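Side-chain contacts in clavulanic acid biosynthesis oligopeptide binding protein 2 (Streptomyces clavuligerus, PDB 2WOL), which probably binds peptides or related ligands as a solute-binding protein of the clavulanic acid biosynthetic pathway: residues Met309-Pro314 with His520-Pro525; Arg323-Ala328 with Val416-Thr421; Pro341-Asp346 with Lys530-Arg535; Ile395-Gln398 with Phe402-Val405; Ala408-Leu413 with Leu420-Leu425. One frame throughout, in Å; residues are numbered along the deposited sequence.

Contact 1 of 5, residues Met309-Pro314 with His520-Pro525; sequences MQPHIP and HAVLLP
Ala521 and Val522 receive the end of strand 303-309, where Met309 lies against them. Ala521 is the first residue to leave the helical conformation after helix 503-520, and its positive phi marks where the chain turns out of the helix. Its carbonyl oxygen is met by the end of the methionine chain: Met309 CE comes within 3.3 Å of Ala521 O. The Met309 chain runs extended past CG and then bends at chi3 (-82°), which turns the methyl group onto this carbonyl. The same oxygen accepts a hydrogen bond from Gln326 NE2 of helix 319-327. Val522 comes next and supplies the one hydrogen bond between the segments. Met309 N donates to Val522 O at 2.7 Å, and the bond is nearly straight, with an N-H...O angle of 167°. The valine side chain also meets the proline of the turn Gln310-Ile313, a type I beta turn. Pro311 CG touches Val522 CG1 at 3.9 Å, and the two side chains cross at about a right angle. Val522 CB lies 3.8 Å from Met309 O. Leu524 continues the antiparallel pairing by backbone bonding to Val307. The contact therefore joins one short backbone bond, which sets the position, to apolar packing, while Met309 O stays buried without a polar partner in the model.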
# COMPACT_ATOMS: atom_id res chain seq x y z
N MET A 309 -18.11 0.08 10.62
CA MET A 309 -19.24 -0.40 11.42
C MET A 309 -19.76 -1.73 10.87
O MET A 309 -19.90 -1.90 9.65
CB MET A 309 -20.34 0.65 11.49
CG MET A 309 -20.03 1.75 12.48
SD MET A 309 -21.22 3.09 12.46
CE MET A 309 -20.64 4.06 11.07
N GLN A 310 -20.04 -2.66 11.78
CA GLN A 310 -20.28 -4.06 11.43
C GLN A 310 -21.75 -4.45 11.58
O GLN A 310 -22.22 -4.61 12.70
CB GLN A 310 -19.42 -4.96 12.33
CG GLN A 310 -17.93 -5.03 11.98
CD GLN A 310 -17.28 -3.67 11.89
OE1 GLN A 310 -17.02 -3.17 10.80
NE2 GLN A 310 -17.03 -3.04 13.04
N PRO A 311 -22.48 -4.59 10.45
CA PRO A 311 -23.88 -5.01 10.52
C PRO A 311 -24.14 -6.33 11.26
O PRO A 311 -25.25 -6.55 11.75
CB PRO A 311 -24.28 -5.12 9.05
CG PRO A 311 -23.40 -4.12 8.37
CD PRO A 311 -22.08 -4.31 9.06
N HIS A 312 -23.12 -7.19 11.34
CA HIS A 312 -23.23 -8.45 12.08
C HIS A 312 -23.22 -8.28 13.60
O HIS A 312 -23.42 -9.24 14.35
CB HIS A 312 -22.19 -9.48 11.61
CG HIS A 312 -20.83 -8.90 11.35
ND1 HIS A 312 -20.53 -8.16 10.23
CD2 HIS A 312 -19.67 -8.99 12.06
CE1 HIS A 312 -19.25 -7.82 10.26
NE2 HIS A 312 -18.71 -8.30 11.36
N ILE A 313 -22.99 -7.04 14.05
CA ILE A 313 -23.01 -6.71 15.47
C ILE A 313 -24.15 -5.73 15.75
O ILE A 313 -24.00 -4.53 15.53
CB ILE A 313 -21.66 -6.09 15.94
CG1 ILE A 313 -20.44 -6.90 15.46
CG2 ILE A 313 -21.65 -5.86 17.46
CD1 ILE A 313 -20.38 -8.35 15.97
N PRO A 314 -25.31 -6.24 16.21
CA PRO A 314 -26.40 -5.33 16.58
C PRO A 314 -25.94 -4.28 17.59
O PRO A 314 -25.11 -4.58 18.44
CB PRO A 314 -27.44 -6.27 17.21
CG PRO A 314 -27.20 -7.57 16.53
CD PRO A 314 -25.70 -7.65 16.39
N HIS A 520 -24.65 2.95 2.34
CA HIS A 520 -24.67 1.89 3.36
C HIS A 520 -24.20 2.39 4.73
O HIS A 520 -24.58 1.83 5.76
CB HIS A 520 -23.81 0.70 2.95
CG HIS A 520 -24.47 -0.21 1.95
ND1 HIS A 520 -25.50 -1.06 2.29
CD2 HIS A 520 -24.23 -0.41 0.64
CE1 HIS A 520 -25.87 -1.74 1.23
NE2 HIS A 520 -25.12 -1.37 0.21
N ALA A 521 -23.36 3.42 4.73
CA ALA A 521 -22.85 4.07 5.95
C ALA A 521 -21.99 3.15 6.84
O ALA A 521 -21.79 3.42 8.03
CB ALA A 521 -24.00 4.72 6.75
N VAL A 522 -21.46 2.08 6.25
CA VAL A 522 -20.62 1.13 6.99
C VAL A 522 -19.19 1.62 7.22
O VAL A 522 -18.50 1.13 8.11
CB VAL A 522 -20.61 -0.28 6.34
CG1 VAL A 522 -21.97 -0.96 6.50
CG2 VAL A 522 -20.21 -0.21 4.87
N LEU A 523 -18.75 2.59 6.42
CA LEU A 523 -17.41 3.17 6.58
C LEU A 523 -17.51 4.67 6.85
O LEU A 523 -18.14 5.40 6.08
CB LEU A 523 -16.55 2.92 5.33
CG LEU A 523 -16.32 1.47 4.90
CD1 LEU A 523 -15.43 1.41 3.66
CD2 LEU A 523 -15.72 0.64 6.02
N LEU A 524 -16.89 5.10 7.94
CA LEU A 524 -16.79 6.50 8.31
C LEU A 524 -15.37 7.00 8.01
O LEU A 524 -14.44 6.68 8.75
CB LEU A 524 -17.13 6.70 9.79
CG LEU A 524 -16.80 8.04 10.46
CD1 LEU A 524 -17.47 9.23 9.77
CD2 LEU A 524 -17.20 8.00 11.93
N PRO A 525 -15.21 7.76 6.91
CA PRO A 525 -13.90 8.29 6.54
C PRO A 525 -13.49 9.38 7.52
O PRO A 525 -14.32 10.21 7.90
CB PRO A 525 -14.13 8.90 5.15
CG PRO A 525 -15.52 8.58 4.77
CD PRO A 525 -16.27 8.17 5.98

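Contact 2 of 5, residues Arg323-Ala328 with Val416-Thr421; sequences RAVQYA and VGIELT
Ala328 and Val416 meet through methyl groups, with Ala328 CB 3.9 Å from Val416 CG2. Nearby, Val325 CG2 lies 4.2 Å from Ile418 CD1. These two apolar pairs carry the contact, and all four residues are buried. On the helix side, Val325 and Ala328 are three residues apart, about one turn, so both reach residues 416-421, each with its own partner. The Val416 branch that touches Ala328 is CG2, which sits between the backbone N and the carbonyl carbon, while CG1 is turned beside the backbone N. The Ile418 chain is extended at chi2 (169°), and this carries CD1 out to Val325.

The second shell fixes where Val416 and Ile418 stand. Gly417 lies between them with positive phi (81°) and is the C-prime residue of a Schellman motif that ends helix 401-414. In that motif Ile418 N bonds to Leu413 O, and Gly417 N bonds to Ala414 O. The chain thus turns from the helix into strand 418-425 and delivers Ile418 to the interface. On the other segment, Ala328 O accepts a hydrogen bond from Arg415 NH2, a polar tie beside the apolar pairs.

Leu413 of helix 401-414 packs on both Ala328 and Ile418. Phe391 of the adjacent strand 391-398 also touches Ile418. The end of helix 319-327 is thereby set against the junction of helix 401-414 and strand 418-425, with helix 375-384 touching Ala324.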
# COMPACT_ATOMS: atom_id res chain seq x y z
N ARG A 323 -25.79 5.76 10.29
CA ARG A 323 -25.85 7.17 9.89
C ARG A 323 -25.78 8.11 11.09
O ARG A 323 -25.16 9.18 11.01
CB ARG A 323 -27.09 7.45 9.04
CG ARG A 323 -27.02 6.77 7.68
CD ARG A 323 -28.25 7.00 6.83
NE ARG A 323 -28.08 6.36 5.53
CZ ARG A 323 -29.07 6.05 4.70
NH1 ARG A 323 -30.34 6.33 5.01
NH2 ARG A 323 -28.79 5.46 3.55
N ALA A 324 -26.39 7.72 12.21
CA ALA A 324 -26.29 8.50 13.44
C ALA A 324 -24.83 8.69 13.83
O ALA A 324 -24.42 9.79 14.16
CB ALA A 324 -27.06 7.82 14.56
N VAL A 325 -24.06 7.61 13.75
CA VAL A 325 -22.64 7.66 14.07
C VAL A 325 -21.89 8.62 13.13
O VAL A 325 -21.07 9.42 13.58
CB VAL A 325 -22.00 6.25 14.05
CG1 VAL A 325 -20.48 6.33 14.19
CG2 VAL A 325 -22.60 5.40 15.17
N GLN A 326 -22.20 8.55 11.84
CA GLN A 326 -21.56 9.43 10.86
C GLN A 326 -21.85 10.90 11.18
O GLN A 326 -20.94 11.72 11.21
CB GLN A 326 -21.99 9.10 9.44
CG GLN A 326 -21.82 7.62 9.04
CD GLN A 326 -20.68 7.37 8.06
OE1 GLN A 326 -20.00 8.29 7.59
NE2 GLN A 326 -20.49 6.10 7.72
N TYR A 327 -23.12 11.23 11.44
CA TYR A 327 -23.50 12.61 11.75
C TYR A 327 -22.89 13.13 13.04
O TYR A 327 -22.57 14.32 13.15
CB TYR A 327 -25.02 12.75 11.83
CG TYR A 327 -25.74 12.80 10.51
CD1 TYR A 327 -26.69 11.84 10.17
CD2 TYR A 327 -25.48 13.82 9.59
CE1 TYR A 327 -27.37 11.89 8.97
CE2 TYR A 327 -26.15 13.88 8.38
CZ TYR A 327 -27.10 12.91 8.07
OH TYR A 327 -27.77 12.95 6.86
N ALA A 328 -22.74 12.25 14.04
CA ALA A 328 -22.25 12.64 15.36
C ALA A 328 -20.73 12.62 15.50
O ALA A 328 -20.19 12.89 16.57
CB ALA A 328 -22.90 11.79 16.45
N VAL A 416 -24.79 12.18 21.92
CA VAL A 416 -26.13 11.76 21.52
C VAL A 416 -26.56 10.46 22.21
O VAL A 416 -27.46 9.75 21.75
CB VAL A 416 -26.28 11.66 19.97
CG1 VAL A 416 -26.10 13.03 19.33
CG2 VAL A 416 -25.29 10.65 19.38
N GLY A 417 -25.90 10.15 23.32
CA GLY A 417 -26.28 9.00 24.15
C GLY A 417 -25.78 7.65 23.67
O GLY A 417 -26.22 6.61 24.15
N ILE A 418 -24.85 7.66 22.71
CA ILE A 418 -24.19 6.43 22.30
C ILE A 418 -22.98 6.24 23.21
O ILE A 418 -22.00 6.98 23.11
CB ILE A 418 -23.79 6.44 20.80
CG1 ILE A 418 -25.03 6.66 19.93
CG2 ILE A 418 -23.09 5.14 20.44
CD1 ILE A 418 -24.74 6.96 18.46
N GLU A 419 -23.10 5.27 24.11
CA GLU A 419 -22.10 5.03 25.15
C GLU A 419 -21.18 3.90 24.73
O GLU A 419 -21.58 2.73 24.72
CB GLU A 419 -22.78 4.67 26.48
CG GLU A 419 -23.75 5.71 27.01
CD GLU A 419 -24.51 5.22 28.23
OE1 GLU A 419 -23.97 4.36 28.97
OE2 GLU A 419 -25.65 5.68 28.45
N LEU A 420 -19.95 4.25 24.39
CA LEU A 420 -18.98 3.27 23.94
C LEU A 420 -17.95 2.95 25.00
O LEU A 420 -17.52 3.82 25.76
CB LEU A 420 -18.24 3.76 22.69
CG LEU A 420 -19.02 4.12 21.43
CD1 LEU A 420 -18.04 4.42 20.32
CD2 LEU A 420 -19.97 3.01 21.02
N THR A 421 -17.56 1.68 25.05
CA THR A 421 -16.36 1.28 25.76
C THR A 421 -15.36 0.79 24.72
O THR A 421 -15.73 0.46 23.59
CB THR A 421 -16.64 0.20 26.82
OG1 THR A 421 -17.31 -0.90 26.21
CG2 THR A 421 -17.52 0.76 27.93

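Contact 3 of 5, residues Pro341-Asp346 with Lys530-Arg535; sequences PVNGGD and KTLHFR
Gly345 and Lys530 bring the two backbones closest, with their CA atoms 4.6 Å apart and the touching parts running in roughly opposite directions (147° apart). The lysine side chain lies along the glycine. Lys530 CB and CG are each 4.0 Å from Gly345 CA, and Lys530 CD is equally close to Gly345 C. The aliphatic part of the chain thus rests on bare backbone. Gly345 has positive phi (72°), which by itself favours glycine here. Farther out, the Lys530 chain bends at chi3 (71°), which brings its ammonium end beside a water. This water donates to Gly345 O and to Asp346 OD2, the latter at 2.9 Å. Its bond from Lys530 NZ is weak. The charged atoms of the two side chains are not in contact: Asp346 OD2 and Lys530 NZ are 4.6 Å apart. The water lies between the two groups, and any attraction between them acts at a distance. The direct charged partner of Asp346 is Arg300, which forms a salt bridge with OD1. At the other end, Asn343 ND2 touches Leu532 CD1 at 4.0 Å, and these side chains cross at about a right angle. Gln283 of helix 280-288 touches both Asn343 and Leu532. The loop after helix 331-337 thus passes helix 280-288 and enters strand 346-347, where Asp346 bonds by backbone to His528 of strand 523-534.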
# COMPACT_ATOMS: atom_id res chain seq x y z
N PRO A 341 -3.95 19.99 15.51
CA PRO A 341 -4.53 20.80 14.43
C PRO A 341 -3.70 20.98 13.15
O PRO A 341 -4.27 21.35 12.12
CB PRO A 341 -4.74 22.17 15.10
CG PRO A 341 -3.68 22.24 16.13
CD PRO A 341 -3.48 20.83 16.63
N VAL A 342 -2.39 20.72 13.20
CA VAL A 342 -1.52 21.02 12.04
C VAL A 342 -0.88 19.83 11.32
O VAL A 342 -0.41 19.96 10.19
CB VAL A 342 -0.46 22.13 12.34
CG1 VAL A 342 -1.13 23.44 12.76
CG2 VAL A 342 0.54 21.68 13.40
N ASN A 343 -0.83 18.67 11.98
CA ASN A 343 -0.22 17.48 11.40
C ASN A 343 -1.11 16.23 11.47
O ASN A 343 -0.63 15.13 11.77
CB ASN A 343 1.15 17.20 12.03
CG ASN A 343 2.22 18.19 11.57
OD1 ASN A 343 2.79 18.93 12.37
ND2 ASN A 343 2.49 18.20 10.26
N GLY A 344 -2.39 16.41 11.18
CA GLY A 344 -3.35 15.31 11.28
C GLY A 344 -3.89 14.85 9.94
O GLY A 344 -5.05 14.43 9.85
N GLY A 345 -3.07 14.94 8.90
CA GLY A 345 -3.48 14.51 7.57
C GLY A 345 -4.50 15.44 6.94
O GLY A 345 -4.58 16.62 7.30
N ASP A 346 -5.27 14.90 6.01
CA ASP A 346 -6.19 15.69 5.22
C ASP A 346 -7.62 15.20 5.44
O ASP A 346 -7.94 14.06 5.12
CB ASP A 346 -5.83 15.56 3.74
CG ASP A 346 -6.10 16.82 2.98
OD1 ASP A 346 -7.28 17.08 2.64
OD2 ASP A 346 -5.12 17.56 2.73
N LYS A 530 -1.10 11.89 5.92
CA LYS A 530 0.07 12.59 5.39
C LYS A 530 1.26 12.24 6.27
O LYS A 530 1.10 11.72 7.37
CB LYS A 530 -0.17 14.10 5.36
CG LYS A 530 -1.16 14.53 4.28
CD LYS A 530 -1.47 16.02 4.32
CE LYS A 530 -0.29 16.86 3.84
NZ LYS A 530 -0.67 18.30 3.74
N THR A 531 2.46 12.51 5.76
CA THR A 531 3.66 12.16 6.49
C THR A 531 4.73 13.22 6.24
O THR A 531 4.62 14.00 5.30
CB THR A 531 4.18 10.76 6.07
OG1 THR A 531 5.12 10.28 7.04
CG2 THR A 531 4.82 10.79 4.69
N LEU A 532 5.74 13.25 7.10
CA LEU A 532 6.86 14.17 6.92
C LEU A 532 8.14 13.39 6.64
O LEU A 532 8.63 12.68 7.51
CB LEU A 532 7.05 15.05 8.16
CG LEU A 532 6.01 16.14 8.41
CD1 LEU A 532 6.13 16.68 9.81
CD2 LEU A 532 6.13 17.27 7.40
N HIS A 533 8.66 13.52 5.42
CA HIS A 533 9.93 12.90 5.07
C HIS A 533 11.04 13.93 5.10
O HIS A 533 10.85 15.06 4.64
CB HIS A 533 9.90 12.30 3.66
CG HIS A 533 8.89 11.21 3.46
ND1 HIS A 533 8.76 10.13 4.31
CD2 HIS A 533 7.99 11.02 2.47
CE1 HIS A 533 7.81 9.33 3.87
NE2 HIS A 533 7.32 9.85 2.75
N PHE A 534 12.21 13.54 5.62
CA PHE A 534 13.39 14.41 5.66
C PHE A 534 14.43 13.91 4.65
O PHE A 534 14.75 12.72 4.61
CB PHE A 534 13.98 14.43 7.07
CG PHE A 534 15.08 15.44 7.26
CD1 PHE A 534 14.78 16.74 7.66
CD2 PHE A 534 16.42 15.10 7.05
CE1 PHE A 534 15.78 17.69 7.84
CE2 PHE A 534 17.44 16.06 7.23
CZ PHE A 534 17.11 17.35 7.63
N ARG A 535 14.93 14.82 3.82
CA ARG A 535 15.94 14.47 2.82
C ARG A 535 17.21 15.28 3.05
O ARG A 535 17.17 16.51 3.08
CB ARG A 535 15.42 14.72 1.39
CG ARG A 535 14.65 16.03 1.24
CD ARG A 535 14.39 16.43 -0.21
NE ARG A 535 13.20 17.28 -0.22
CZ ARG A 535 13.21 18.59 0.03
NH1 ARG A 535 14.35 19.24 0.25
NH2 ARG A 535 12.06 19.25 0.04
O HOH W 1 -3.72 18.53 5.07

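Contact 4 of 5, residues Ile395-Gln398 with Phe402-Val405; sequences IGTQ and FRLV
Gln398 and Phe402 lie side by side at the strand-to-helix connection of a beta-alpha-beta unit, where strand 391-398 leads into helix 401-414. Gln398 CG is turned beside the backbone N (chi1 -67°), and the chain is extended beyond it. The amide is thereby carried over one face of the Phe402 ring. Gln398 OE1 lies 3.5 Å above the Phe402 ring plane, offset toward the rim, and its nearest ring atom is CD2. The amide and ring planes are 24° apart, so the amide lies tilted over the rim of the ring. Water also links the pair: it donates to Gln398 OE1 and accepts from Phe402 N. Thr397, one residue earlier, is the second strand side chain of the contact. Its OG1 stands opposite the backbone N (chi1 -168°), which aims it at the start of the helix. Thr397 OG1 lies there 3.1 Å from Phe402 CB. The methyl CG2 takes the position between the backbone N and the carbonyl carbon and meets the Arg403 chain, the two side chains crossing at about a right angle. The arginine chain bends at chi2 and leads its guanidinium group away to salt bridges with Asp407 and Glu424. The arginine therefore ties the helix to strand 418-425 while offering its aliphatic part to the threonine. The touch here is between Thr397 CG2 and Arg403 CD, 4.0 Å apart.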
# COMPACT_ATOMS: atom_id res chain seq x y z
N ILE A 395 -16.08 -0.30 20.72
CA ILE A 395 -15.18 0.02 19.62
C ILE A 395 -13.85 -0.72 19.78
O ILE A 395 -13.24 -0.68 20.85
CB ILE A 395 -14.97 1.56 19.45
CG1 ILE A 395 -14.09 1.86 18.23
CG2 ILE A 395 -14.42 2.21 20.75
CD1 ILE A 395 -14.18 3.31 17.74
N GLY A 396 -13.44 -1.42 18.72
CA GLY A 396 -12.17 -2.14 18.71
C GLY A 396 -11.05 -1.27 18.17
O GLY A 396 -11.24 -0.51 17.22
N THR A 397 -9.87 -1.39 18.78
CA THR A 397 -8.73 -0.56 18.40
C THR A 397 -7.39 -1.19 18.81
O THR A 397 -7.37 -2.25 19.44
CB THR A 397 -8.86 0.87 18.98
OG1 THR A 397 -7.88 1.73 18.38
CG2 THR A 397 -8.67 0.87 20.50
N GLN A 398 -6.30 -0.53 18.43
CA GLN A 398 -4.94 -0.85 18.89
C GLN A 398 -4.55 0.14 19.98
O GLN A 398 -5.11 1.23 20.05
CB GLN A 398 -3.92 -0.65 17.76
CG GLN A 398 -3.99 -1.58 16.58
CD GLN A 398 -2.91 -1.27 15.54
OE1 GLN A 398 -2.36 -0.16 15.51
NE2 GLN A 398 -2.60 -2.24 14.69
N PHE A 402 -4.21 4.75 17.35
CA PHE A 402 -5.54 4.20 17.12
C PHE A 402 -6.43 4.36 18.35
O PHE A 402 -7.63 4.58 18.22
CB PHE A 402 -5.44 2.72 16.73
CG PHE A 402 -5.13 2.47 15.28
CD1 PHE A 402 -4.45 3.41 14.51
CD2 PHE A 402 -5.50 1.27 14.69
CE1 PHE A 402 -4.16 3.17 13.17
CE2 PHE A 402 -5.21 1.01 13.35
CZ PHE A 402 -4.54 1.96 12.59
N ARG A 403 -5.82 4.23 19.54
CA ARG A 403 -6.55 4.39 20.80
C ARG A 403 -7.02 5.83 21.00
O ARG A 403 -8.15 6.06 21.44
CB ARG A 403 -5.70 3.91 21.99
CG ARG A 403 -6.34 4.13 23.37
CD ARG A 403 -7.69 3.43 23.48
NE ARG A 403 -8.47 3.89 24.63
CZ ARG A 403 -8.65 3.21 25.75
NH1 ARG A 403 -8.11 2.01 25.91
NH2 ARG A 403 -9.39 3.73 26.73
N LEU A 404 -6.15 6.79 20.68
CA LEU A 404 -6.52 8.20 20.74
C LEU A 404 -7.72 8.50 19.84
O LEU A 404 -8.63 9.23 20.24
CB LEU A 404 -5.34 9.10 20.35
CG LEU A 404 -4.09 9.09 21.23
CD1 LEU A 404 -3.04 10.03 20.65
CD2 LEU A 404 -4.40 9.47 22.68
N VAL A 405 -7.72 7.92 18.64
CA VAL A 405 -8.85 8.05 17.72
C VAL A 405 -10.11 7.41 18.31
O VAL A 405 -11.19 8.01 18.29
CB VAL A 405 -8.51 7.48 16.32
CG1 VAL A 405 -9.75 7.38 15.44
CG2 VAL A 405 -7.45 8.35 15.64
O HOH W 2 -2.15 2.64 17.23

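Contact 5 of 5, residues Ala408-Leu413 with Leu420-Leu425; sequences AVVESL and LTVKEL
Leu420 reaches from strand 418-425 into a hollow on helix 401-414, within the beta-alpha-beta unit that begins with strand 391-398. The helix and strand segments run almost exactly antiparallel, with 171° between their directions and axes 8.4 Å apart. Leucine is the main bump. Its CD1 sits between Val409 and Leu413, residues one helical turn apart. Leu420 CD1 is 3.7 Å from Leu413 CD1 and 3.8 Å from Val409 CG1, and in both cases the side chains cross obliquely.

Val410 fills the complementary place on the strand. Its CG2 fits between Leu420 and Val422, two residues of the strand that lie on the same side. Val410 CG2 is 3.8 Å from Val422 CG2 and nearly as close to Leu420 CB. The Val410 and Leu420 side chains run alongside each other, pointing opposite ways. The valine's torsion (chi1 173°) splits its work: CG2 faces these side chains, while CG1 rests against Leu420 O. Each surface thus sends a branch between two residues of the other.

Strand 391-398 is the neighbour of strand 418-425 in the sheet, and its Ala393 also touches Leu420. Leu334 of helix 331-337 touches Ala408 and Val409. Polar contact between the segments runs through a water that donates to Val410 O and accepts from Leu420 N. Within the helix, Ala408 O accepts from both Ser412 N and Ser412 OG. They reach it from opposite faces of the carbonyl plane, and the Ser412 OG to Ala408 O bond is 2.7 Å.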
# COMPACT_ATOMS: atom_id res chain seq x y z
N ALA A 408 -11.66 9.62 20.86
CA ALA A 408 -12.36 10.71 20.19
C ALA A 408 -13.71 10.27 19.63
O ALA A 408 -14.66 11.05 19.58
CB ALA A 408 -11.49 11.32 19.11
N VAL A 409 -13.81 9.00 19.23
CA VAL A 409 -15.10 8.45 18.80
C VAL A 409 -16.04 8.35 20.01
O VAL A 409 -17.20 8.74 19.93
CB VAL A 409 -14.97 7.07 18.09
CG1 VAL A 409 -16.34 6.55 17.66
CG2 VAL A 409 -14.06 7.16 16.87
N VAL A 410 -15.51 7.84 21.12
CA VAL A 410 -16.27 7.74 22.38
C VAL A 410 -16.83 9.11 22.77
O VAL A 410 -18.02 9.25 23.05
CB VAL A 410 -15.39 7.16 23.52
CG1 VAL A 410 -16.12 7.22 24.86
CG2 VAL A 410 -14.95 5.74 23.21
N GLU A 411 -15.96 10.11 22.79
CA GLU A 411 -16.33 11.47 23.16
C GLU A 411 -17.38 12.07 22.20
O GLU A 411 -18.35 12.69 22.65
CB GLU A 411 -15.08 12.36 23.23
CG GLU A 411 -15.33 13.76 23.78
CD GLU A 411 -14.04 14.56 23.95
OE1 GLU A 411 -12.95 13.96 24.10
OE2 GLU A 411 -14.13 15.81 23.95
N SER A 412 -17.17 11.87 20.90
CA SER A 412 -18.10 12.37 19.88
C SER A 412 -19.49 11.80 20.09
O SER A 412 -20.47 12.54 20.13
CB SER A 412 -17.62 11.97 18.47
OG SER A 412 -16.39 12.58 18.13
N LEU A 413 -19.57 10.48 20.22
CA LEU A 413 -20.85 9.78 20.22
C LEU A 413 -21.61 9.89 21.54
O LEU A 413 -22.83 9.77 21.56
CB LEU A 413 -20.65 8.31 19.83
CG LEU A 413 -19.98 8.03 18.48
CD1 LEU A 413 -20.07 6.56 18.13
CD2 LEU A 413 -20.58 8.88 17.36
N LEU A 420 -19.95 4.25 24.39
CA LEU A 420 -18.98 3.27 23.94
C LEU A 420 -17.95 2.95 25.00
O LEU A 420 -17.52 3.82 25.76
CB LEU A 420 -18.24 3.76 22.69
CG LEU A 420 -19.02 4.12 21.43
CD1 LEU A 420 -18.04 4.42 20.32
CD2 LEU A 420 -19.97 3.01 21.02
N THR A 421 -17.56 1.68 25.05
CA THR A 421 -16.36 1.28 25.76
C THR A 421 -15.36 0.79 24.72
O THR A 421 -15.73 0.46 23.59
CB THR A 421 -16.64 0.20 26.82
OG1 THR A 421 -17.31 -0.90 26.21
CG2 THR A 421 -17.52 0.76 27.93
N VAL A 422 -14.09 0.77 25.10
CA VAL A 422 -13.00 0.51 24.17
C VAL A 422 -12.38 -0.86 24.44
O VAL A 422 -12.04 -1.18 25.58
CB VAL A 422 -11.91 1.61 24.28
CG1 VAL A 422 -10.80 1.37 23.28
CG2 VAL A 422 -12.52 3.00 24.08
N LYS A 423 -12.26 -1.66 23.38
CA LYS A 423 -11.58 -2.95 23.46
C LYS A 423 -10.29 -2.88 22.66
O LYS A 423 -10.31 -2.74 21.44
CB LYS A 423 -12.48 -4.08 22.96
CG LYS A 423 -11.81 -5.46 22.84
CD LYS A 423 -11.40 -6.02 24.20
CE LYS A 423 -10.61 -7.31 24.04
NZ LYS A 423 -10.26 -7.90 25.37
N GLU A 424 -9.16 -2.96 23.36
CA GLU A 424 -7.86 -2.96 22.71
C GLU A 424 -7.46 -4.37 22.30
O GLU A 424 -7.64 -5.32 23.05
CB GLU A 424 -6.79 -2.34 23.60
CG GLU A 424 -6.91 -0.83 23.71
CD GLU A 424 -5.83 -0.22 24.59
OE1 GLU A 424 -5.20 -0.95 25.39
OE2 GLU A 424 -5.62 1.01 24.48
N LEU A 425 -6.91 -4.48 21.09
CA LEU A 425 -6.44 -5.75 20.56
C LEU A 425 -4.93 -5.67 20.32
O LEU A 425 -4.40 -4.59 20.09
CB LEU A 425 -7.18 -6.11 19.27
CG LEU A 425 -8.71 -6.21 19.32
CD1 LEU A 425 -9.29 -6.33 17.92
CD2 LEU A 425 -9.16 -7.37 20.21
O HOH W 3 -19.49 7.14 24.02

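How the contacts relate
Contacts 1, 2 and 5 are buried, contact 4 is partly buried, and contact 3 lies at the surface. Contacts 4 and 5 belong to one beta-alpha-beta unit and share helix 401-414. Contact 2 uses the same strand as contact 5, at the turn leaving that helix. It also touches contact 1, through Gln326 and the packing of Met309 on Val325. Contacts 1 and 3 sit on strand 523-534, with centres about 28 Å apart. Chemistry follows place. Contact 2 is apolar, and contact 5 adds a bridging water. Contact 1 has a direct backbone bond, whereas contacts 3 and 4 mix water with polar side chains.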